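Local coordinates for protein pyruvate formate-lyase 2 (Archaeoglobus fulgidus, PDB 2F3O) that is of uncertain function but belongs to the glycyl radical enzymes, a family that includes pyruvate formate-lyase and glycerol dehydratase, and probably acts as a lyase, at residues 543-547 / 655-659; 324-330 / 632-638; 610-615 / 625-629. All blocks are in the same frame, centred on the assembly; numbering follows the deposited sequence.

In the fold
None of the three contacts lies at the surface; all are buried within the chain and differ mainly in chemistry. Interaction 1 is a polar junction in which a loop meets the start of helix 545-560. Interaction 2 is chiefly a matter of shape, with aromatic rings and a threonine joining a helix end to helix 634-640 near the middle of the chain. Interaction 3, nested in sequence within the other two, is the most apolar and packs helix 597-615 on strand 624-628. Interactions 1 and 2 meet where L655 O probably accepts a hydrogen bond from N635 ND2; interactions 1 and 3 touch where C629, of segment 625-629, lies against G658, I545 and V659.

Interaction 1: 543-547 / 655-659; sequences VGIAD and LNPGV
N656 lays its side-chain amide across the first turn of helix 545-560 and loses more surface here than any other residue of the pair. Its p rotamer (chi1 74°, chi2 -81°) aims OD1 at the backbone, where it accepts hydrogen bonds from A546 N at 2.9 Å and from D547 N at 3.2 Å. In general, first-turn NH groups of a helix lack a helical carbonyl partner and are commonly capped by the N-cap side chain; G544, at the N-cap position, has none, and N656, distant in sequence, supplies the acceptor. D547 returns the bond: in the m rotamer, its OD2 accepts from N656 N at 2.9 Å. Segment 655-659 passes the helix start with its first three residues extended, then turns at G658 (phi 70°, psi -132°). The register sets G544 CA 5.3 Å from N656 CA, and V543 CA 6.4 Å from G658 CA. G544 (phi 98°, psi 33°) links strand 535-543 to the helix; a CB there would jam against the preceding carbonyl and sit 3.5 Å from L655 CD1. Apolar contacts lie on both sides of the polar centre: V543 CG2 is 3.9 Å from L655 CD1, and I545 CD1 is 4.2 Å from V659 CG1. The other end of the N656 amide, ND2, bonds to S660 O within its own loop. Because the exchange between N656 and D547 joins side chain to backbone in both directions, the buried loop is held to the helix by directional hydrogen bonds, with no salt bridge between the two segments.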
loop_
_atom_site.group_PDB
_atom_site.type_symbol
_atom_site.label_atom_id
_atom_site.label_comp_id
_atom_site.label_asym_id
_atom_site.label_seq_id
_atom_site.Cartn_x
_atom_site.Cartn_y
_atom_site.Cartn_z
ATOM N N VAL A 543 26.860 24.495 -10.383
ATOM C CA VAL A 543 28.103 25.121 -10.768
ATOM C C VAL A 543 27.951 26.638 -10.958
ATOM O O VAL A 543 26.965 27.129 -11.546
ATOM C CB VAL A 543 28.845 24.368 -11.920
ATOM C CG1 VAL A 543 28.047 23.179 -12.423
ATOM C CG2 VAL A 543 29.242 25.298 -13.044
ATOM N N GLY A 544 28.906 27.369 -10.377
ATOM C CA GLY A 544 28.963 28.829 -10.477
ATOM C C GLY A 544 28.378 29.522 -9.263
ATOM O O GLY A 544 27.790 30.602 -9.370
ATOM N N ILE A 545 28.530 28.908 -8.098
ATOM C CA ILE A 545 27.858 29.435 -6.927
ATOM C C ILE A 545 28.560 30.660 -6.416
ATOM O O ILE A 545 27.922 31.546 -5.852
ATOM C CB ILE A 545 27.646 28.392 -5.807
ATOM C CG1 ILE A 545 28.960 27.803 -5.307
ATOM C CG2 ILE A 545 26.787 27.296 -6.312
ATOM C CD1 ILE A 545 28.850 27.256 -3.902
ATOM N N ALA A 546 29.866 30.733 -6.651
ATOM C CA ALA A 546 30.597 31.928 -6.273
ATOM C C ALA A 546 30.437 33.040 -7.307
ATOM O O ALA A 546 30.447 34.196 -6.946
ATOM C CB ALA A 546 32.043 31.636 -6.005
ATOM N N ASP A 547 30.254 32.696 -8.576
ATOM C CA ASP A 547 30.023 33.719 -9.596
ATOM C C ASP A 547 28.755 34.514 -9.384
ATOM O O ASP A 547 28.742 35.708 -9.628
ATOM C CB ASP A 547 30.033 33.128 -10.993
ATOM C CG ASP A 547 31.421 32.854 -11.465
ATOM O OD1 ASP A 547 32.208 33.817 -11.605
ATOM O OD2 ASP A 547 31.741 31.672 -11.645
ATOM N N LEU A 655 33.819 29.535 -15.006
ATOM C CA LEU A 655 33.107 29.780 -13.773
ATOM C C LEU A 655 33.920 29.198 -12.625
ATOM O O LEU A 655 34.983 28.639 -12.849
ATOM C CB LEU A 655 31.717 29.148 -13.834
ATOM C CG LEU A 655 30.744 29.653 -14.906
ATOM C CD1 LEU A 655 29.575 28.722 -14.951
ATOM C CD2 LEU A 655 30.265 31.082 -14.651
ATOM N N ASN A 656 33.449 29.332 -11.394
ATOM C CA ASN A 656 34.242 28.815 -10.292
ATOM C C ASN A 656 34.000 27.323 -10.097
ATOM O O ASN A 656 32.900 26.835 -10.361
ATOM C CB ASN A 656 33.988 29.595 -9.005
ATOM C CG ASN A 656 32.660 29.282 -8.392
ATOM O OD1 ASN A 656 31.625 29.813 -8.817
ATOM N ND2 ASN A 656 32.670 28.441 -7.358
ATOM N N PRO A 657 35.035 26.584 -9.657
ATOM C CA PRO A 657 34.886 25.144 -9.569
ATOM C C PRO A 657 34.505 24.615 -8.174
ATOM O O PRO A 657 35.286 24.724 -7.212
ATOM C CB PRO A 657 36.275 24.641 -9.980
ATOM C CG PRO A 657 37.224 25.785 -9.652
ATOM C CD PRO A 657 36.396 26.993 -9.275
ATOM N N GLY A 658 33.313 24.024 -8.086
ATOM C CA GLY A 658 32.849 23.419 -6.846
ATOM C C GLY A 658 32.548 24.485 -5.821
ATOM O O GLY A 658 31.901 25.488 -6.119
ATOM N N VAL A 659 33.051 24.281 -4.613
ATOM C CA VAL A 659 32.912 25.278 -3.569
ATOM C C VAL A 659 34.206 26.068 -3.439
ATOM O O VAL A 659 34.453 26.720 -2.420
ATOM C CB VAL A 659 32.483 24.653 -2.228
ATOM C CG1 VAL A 659 31.088 24.108 -2.360
ATOM C CG2 VAL A 659 33.427 23.552 -1.808
#

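Interaction 2: 324-330 / 632-638; sequences QYFSGQA and MTTNVGF
Y325, in the m rotamer at the end of helix 322-325, lays its ring flat on the hollow left by G637. G637 CA sits 3.9 Å from the centroid of the Y325 ring, 24° off its normal, a CH-pi contact; a CB on G637 would clash, 2.3 Å from Y325 CD2. Beyond it, the edge of Y325 points at the face of F638 (offset edge-to-face, centroids 5.8 Å apart, planes at 72°). Y325 CA and T634 CA are the nearest backbone pair, at 4.2 Å. The contact is buried in the alpha/beta barrel fold of glycyl radical enzymes, and G328 O bonds to W753 NE1, next in sequence to G752, the predicted radical glycine. F326 is first to leave helical phi/psi. T633, a p rotamer and N-cap of helix 634-640 after M632 (phi 51°, psi -129°), fills the bend after helix 322-325: its OG1 donates to Q324 O and accepts from S327 N, both at 2.9 Å, and T633 N bonds weakly to Y325 O at 3.0 Å. T634 CG2 covers one face of F326, 4.2 Å from F326 CZ. M632 CG meets that ring's edge, 3.6 Å from F326 CD2, and M632 CE reaches A330 CB at 3.8 Å.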
loop_
_atom_site.group_PDB
_atom_site.type_symbol
_atom_site.label_atom_id
_atom_site.label_comp_id
_atom_site.label_asym_id
_atom_site.label_seq_id
_atom_site.Cartn_x
_atom_site.Cartn_y
_atom_site.Cartn_z
ATOM N N GLN A 324 35.228 18.935 -23.418
ATOM C CA GLN A 324 35.349 20.266 -22.855
ATOM C C GLN A 324 34.722 20.302 -21.480
ATOM O O GLN A 324 35.198 21.013 -20.596
ATOM C CB GLN A 324 34.674 21.304 -23.750
ATOM C CG GLN A 324 35.454 21.669 -25.009
ATOM C CD GLN A 324 34.580 22.368 -26.055
ATOM O OE1 GLN A 324 33.465 22.820 -25.759
ATOM N NE2 GLN A 324 35.087 22.459 -27.285
ATOM N N TYR A 325 33.643 19.541 -21.304
ATOM C CA TYR A 325 32.882 19.588 -20.061
ATOM C C TYR A 325 33.377 18.546 -19.075
ATOM O O TYR A 325 33.119 18.647 -17.878
ATOM C CB TYR A 325 31.394 19.392 -20.318
ATOM C CG TYR A 325 30.703 20.531 -21.031
ATOM C CD1 TYR A 325 30.706 20.613 -22.416
ATOM C CD2 TYR A 325 30.010 21.513 -20.322
ATOM C CE1 TYR A 325 30.054 21.664 -23.089
ATOM C CE2 TYR A 325 29.334 22.561 -20.990
ATOM C CZ TYR A 325 29.375 22.629 -22.372
ATOM O OH TYR A 325 28.735 23.631 -23.049
ATOM N N PHE A 326 34.104 17.549 -19.573
ATOM C CA PHE A 326 34.618 16.482 -18.704
ATOM C C PHE A 326 36.098 16.147 -18.953
ATOM O O PHE A 326 36.473 14.969 -18.969
ATOM C CB PHE A 326 33.755 15.216 -18.825
ATOM C CG PHE A 326 32.302 15.441 -18.518
ATOM C CD1 PHE A 326 31.385 15.687 -19.534
ATOM C CD2 PHE A 326 31.852 15.439 -17.217
ATOM C CE1 PHE A 326 30.045 15.920 -19.245
ATOM C CE2 PHE A 326 30.521 15.668 -16.927
ATOM C CZ PHE A 326 29.621 15.908 -17.940
ATOM N N SER A 327 36.928 17.183 -19.119
ATOM C CA SER A 327 38.343 17.031 -19.500
ATOM C C SER A 327 39.150 16.338 -18.426
ATOM O O SER A 327 38.892 16.521 -17.241
ATOM C CB SER A 327 38.977 18.403 -19.755
ATOM O OG SER A 327 39.981 18.331 -20.754
ATOM N N GLY A 328 40.124 15.539 -18.828
ATOM C CA GLY A 328 40.974 14.898 -17.851
ATOM C C GLY A 328 40.707 13.436 -17.655
ATOM O O GLY A 328 40.991 12.892 -16.586
ATOM N N GLN A 329 40.156 12.814 -18.692
ATOM C CA GLN A 329 39.983 11.363 -18.752
ATOM C C GLN A 329 39.230 10.792 -17.553
ATOM O O GLN A 329 39.726 9.916 -16.835
ATOM C CB GLN A 329 41.335 10.673 -18.914
ATOM C CG GLN A 329 42.071 11.085 -20.164
ATOM C CD GLN A 329 43.407 10.398 -20.283
ATOM O OE1 GLN A 329 44.129 10.234 -19.293
ATOM N NE2 GLN A 329 43.751 9.988 -21.497
ATOM N N ALA A 330 38.036 11.324 -17.329
ATOM C CA ALA A 330 37.298 11.059 -16.111
ATOM C C ALA A 330 36.487 9.789 -16.233
ATOM O O ALA A 330 35.572 9.688 -17.045
ATOM C CB ALA A 330 36.407 12.219 -15.819
ATOM N N MET A 632 33.027 18.914 -12.267
ATOM C CA MET A 632 33.831 18.253 -13.327
ATOM C C MET A 632 34.657 19.328 -14.018
ATOM O O MET A 632 35.310 20.106 -13.340
ATOM C CB MET A 632 33.004 17.433 -14.334
ATOM C CG MET A 632 32.208 16.279 -13.715
ATOM S SD MET A 632 33.119 15.254 -12.540
ATOM C CE MET A 632 34.360 14.504 -13.595
ATOM N N THR A 633 34.627 19.410 -15.341
ATOM C CA THR A 633 35.152 20.628 -15.960
ATOM C C THR A 633 34.049 21.410 -16.649
ATOM O O THR A 633 34.319 22.165 -17.575
ATOM C CB THR A 633 36.384 20.424 -16.924
ATOM O OG1 THR A 633 35.988 19.765 -18.127
ATOM C CG2 THR A 633 37.498 19.638 -16.262
ATOM N N THR A 634 32.808 21.243 -16.187
ATOM C CA THR A 634 31.685 21.973 -16.777
ATOM C C THR A 634 31.663 23.427 -16.349
ATOM O O THR A 634 30.948 24.219 -16.941
ATOM C CB THR A 634 30.291 21.387 -16.430
ATOM O OG1 THR A 634 29.974 21.675 -15.062
ATOM C CG2 THR A 634 30.220 19.888 -16.685
ATOM N N ASN A 635 32.432 23.782 -15.320
ATOM C CA ASN A 635 32.573 25.188 -14.960
ATOM C C ASN A 635 33.260 25.941 -16.079
ATOM O O ASN A 635 32.944 27.111 -16.326
ATOM C CB ASN A 635 33.334 25.384 -13.660
ATOM C CG ASN A 635 34.781 25.038 -13.784
ATOM O OD1 ASN A 635 35.132 23.990 -14.322
ATOM N ND2 ASN A 635 35.642 25.914 -13.300
ATOM N N VAL A 636 34.165 25.247 -16.776
ATOM C CA VAL A 636 34.807 25.785 -17.958
ATOM C C VAL A 636 33.818 25.786 -19.125
ATOM O O VAL A 636 33.628 26.809 -19.789
ATOM C CB VAL A 636 36.078 24.991 -18.323
ATOM C CG1 VAL A 636 36.704 25.518 -19.629
ATOM C CG2 VAL A 636 37.072 25.039 -17.171
ATOM N N GLY A 637 33.174 24.646 -19.348
ATOM C CA GLY A 637 32.297 24.480 -20.493
ATOM C C GLY A 637 31.147 25.465 -20.483
ATOM O O GLY A 637 30.859 26.091 -21.515
ATOM N N PHE A 638 30.514 25.617 -19.311
ATOM C CA PHE A 638 29.387 26.528 -19.143
ATOM C C PHE A 638 29.867 27.941 -19.281
ATOM O O PHE A 638 29.151 28.784 -19.821
ATOM C CB PHE A 638 28.740 26.406 -17.767
ATOM C CG PHE A 638 27.886 25.190 -17.589
ATOM C CD1 PHE A 638 27.794 24.576 -16.346
ATOM C CD2 PHE A 638 27.177 24.660 -18.654
ATOM C CE1 PHE A 638 27.022 23.478 -16.172
ATOM C CE2 PHE A 638 26.398 23.549 -18.487
ATOM C CZ PHE A 638 26.319 22.956 -17.246
#

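Interaction 3: 610-615 / 625-629; sequences YCEEVN and FAAGC
The methyl of A627 packs against Y610, C611 and V614 of helix 597-615. Its CB points at the helix and meets C611 CA at 3.9 Å, V614 CG1 at 3.9 Å, and both Y610 CE2 and C611 SG at 4.0 Å. Helix and strand run nearly antiparallel (160° between the axes of 610-615 and 625-628, 6.9 Å at closest approach), with C611 CA 5.4 Å from A627 CA and N615 CA 5.2 Å from F625 CA. Strand 624-628 lies parallel to its neighbour 535-543, so this helix is the last in a multi-helix beta-alpha-beta crossover between the two. V614, a t rotamer, brings CG1 within 3.6 Å of A627 N and 4.0 Å of F625 CB. The CB of F625 is also 3.5 Å from V614 O, but its ring leads away to V495 and N499 of helix 477-508. N615 OD1 accepts a hydrogen bond from A627 N at 3.0 Å, while N615 ND2 bonds to N684 O.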
loop_
_atom_site.group_PDB
_atom_site.type_symbol
_atom_site.label_atom_id
_atom_site.label_comp_id
_atom_site.label_asym_id
_atom_site.label_seq_id
_atom_site.Cartn_x
_atom_site.Cartn_y
_atom_site.Cartn_z
ATOM N N TYR A 610 19.569 26.984 -3.620
ATOM C CA TYR A 610 19.759 25.835 -4.520
ATOM C C TYR A 610 19.424 24.493 -3.843
ATOM O O TYR A 610 18.646 23.692 -4.376
ATOM C CB TYR A 610 21.201 25.782 -5.055
ATOM C CG TYR A 610 21.444 24.572 -5.918
ATOM C CD1 TYR A 610 20.983 24.547 -7.227
ATOM C CD2 TYR A 610 22.104 23.444 -5.422
ATOM C CE1 TYR A 610 21.168 23.445 -8.031
ATOM C CE2 TYR A 610 22.284 22.322 -6.213
ATOM C CZ TYR A 610 21.819 22.332 -7.524
ATOM O OH TYR A 610 21.990 21.240 -8.346
ATOM N N CYS A 611 20.029 24.267 -2.679
ATOM C CA CYS A 611 19.847 23.042 -1.905
ATOM C C CYS A 611 18.403 22.756 -1.528
ATOM O O CYS A 611 17.931 21.629 -1.657
ATOM C CB CYS A 611 20.678 23.103 -0.631
ATOM S SG CYS A 611 22.406 22.929 -0.973
ATOM N N GLU A 612 17.694 23.784 -1.081
ATOM C CA GLU A 612 16.325 23.571 -0.672
ATOM C C GLU A 612 15.424 23.499 -1.884
ATOM O O GLU A 612 14.315 22.997 -1.804
ATOM C CB GLU A 612 15.847 24.641 0.309
ATOM C CG GLU A 612 15.351 25.901 -0.359
ATOM C CD GLU A 612 14.804 26.890 0.631
ATOM O OE1 GLU A 612 13.882 26.520 1.399
ATOM O OE2 GLU A 612 15.298 28.039 0.634
ATOM N N GLU A 613 15.891 23.966 -3.025
ATOM C CA GLU A 613 15.053 23.828 -4.187
ATOM C C GLU A 613 15.217 22.460 -4.797
ATOM O O GLU A 613 14.363 22.007 -5.530
ATOM C CB GLU A 613 15.299 24.935 -5.213
ATOM C CG GLU A 613 14.561 26.237 -4.878
ATOM C CD GLU A 613 13.067 26.222 -5.238
ATOM O OE1 GLU A 613 12.582 25.254 -5.891
ATOM O OE2 GLU A 613 12.385 27.216 -4.893
ATOM N N VAL A 614 16.318 21.802 -4.476
ATOM C CA VAL A 614 16.605 20.508 -5.049
ATOM C C VAL A 614 16.046 19.418 -4.159
ATOM O O VAL A 614 15.293 18.564 -4.623
ATOM C CB VAL A 614 18.119 20.330 -5.264
ATOM C CG1 VAL A 614 18.479 18.867 -5.448
ATOM C CG2 VAL A 614 18.557 21.131 -6.454
ATOM N N ASN A 615 16.359 19.487 -2.869
ATOM C CA ASN A 615 16.086 18.380 -1.960
ATOM C C ASN A 615 14.598 18.059 -1.739
ATOM O O ASN A 615 14.251 16.969 -1.281
ATOM C CB ASN A 615 16.830 18.585 -0.642
ATOM C CG ASN A 615 18.330 18.684 -0.837
ATOM O OD1 ASN A 615 18.860 18.183 -1.811
ATOM N ND2 ASN A 615 19.007 19.349 0.072
ATOM N N PHE A 625 15.451 13.966 -4.753
ATOM C CA PHE A 625 16.650 14.475 -5.400
ATOM C C PHE A 625 17.647 14.870 -4.337
ATOM O O PHE A 625 17.269 15.133 -3.200
ATOM C CB PHE A 625 16.317 15.663 -6.296
ATOM C CG PHE A 625 15.969 15.285 -7.722
ATOM C CD1 PHE A 625 14.744 14.737 -8.029
ATOM C CD2 PHE A 625 16.867 15.508 -8.751
ATOM C CE1 PHE A 625 14.435 14.400 -9.333
ATOM C CE2 PHE A 625 16.557 15.181 -10.052
ATOM C CZ PHE A 625 15.355 14.608 -10.345
ATOM N N ALA A 626 18.924 14.891 -4.705
ATOM C CA ALA A 626 20.009 15.150 -3.757
ATOM C C ALA A 626 20.917 16.264 -4.280
ATOM O O ALA A 626 21.414 16.159 -5.399
ATOM C CB ALA A 626 20.803 13.887 -3.547
ATOM N N ALA A 627 21.128 17.326 -3.494
ATOM C CA ALA A 627 21.926 18.495 -3.950
ATOM C C ALA A 627 23.428 18.300 -3.795
ATOM O O ALA A 627 23.914 17.960 -2.703
ATOM C CB ALA A 627 21.498 19.760 -3.226
ATOM N N GLY A 628 24.169 18.519 -4.881
ATOM C CA GLY A 628 25.638 18.491 -4.827
ATOM C C GLY A 628 26.286 19.775 -5.330
ATOM O O GLY A 628 25.635 20.589 -5.987
ATOM N N CYS A 629 27.569 19.969 -5.024
ATOM C CA CYS A 629 28.299 21.099 -5.596
ATOM C C CYS A 629 29.697 20.765 -6.078
ATOM O O CYS A 629 30.673 20.966 -5.353
ATOM C CB CYS A 629 28.391 22.251 -4.606
ATOM S SG CYS A 629 28.774 23.791 -5.444
#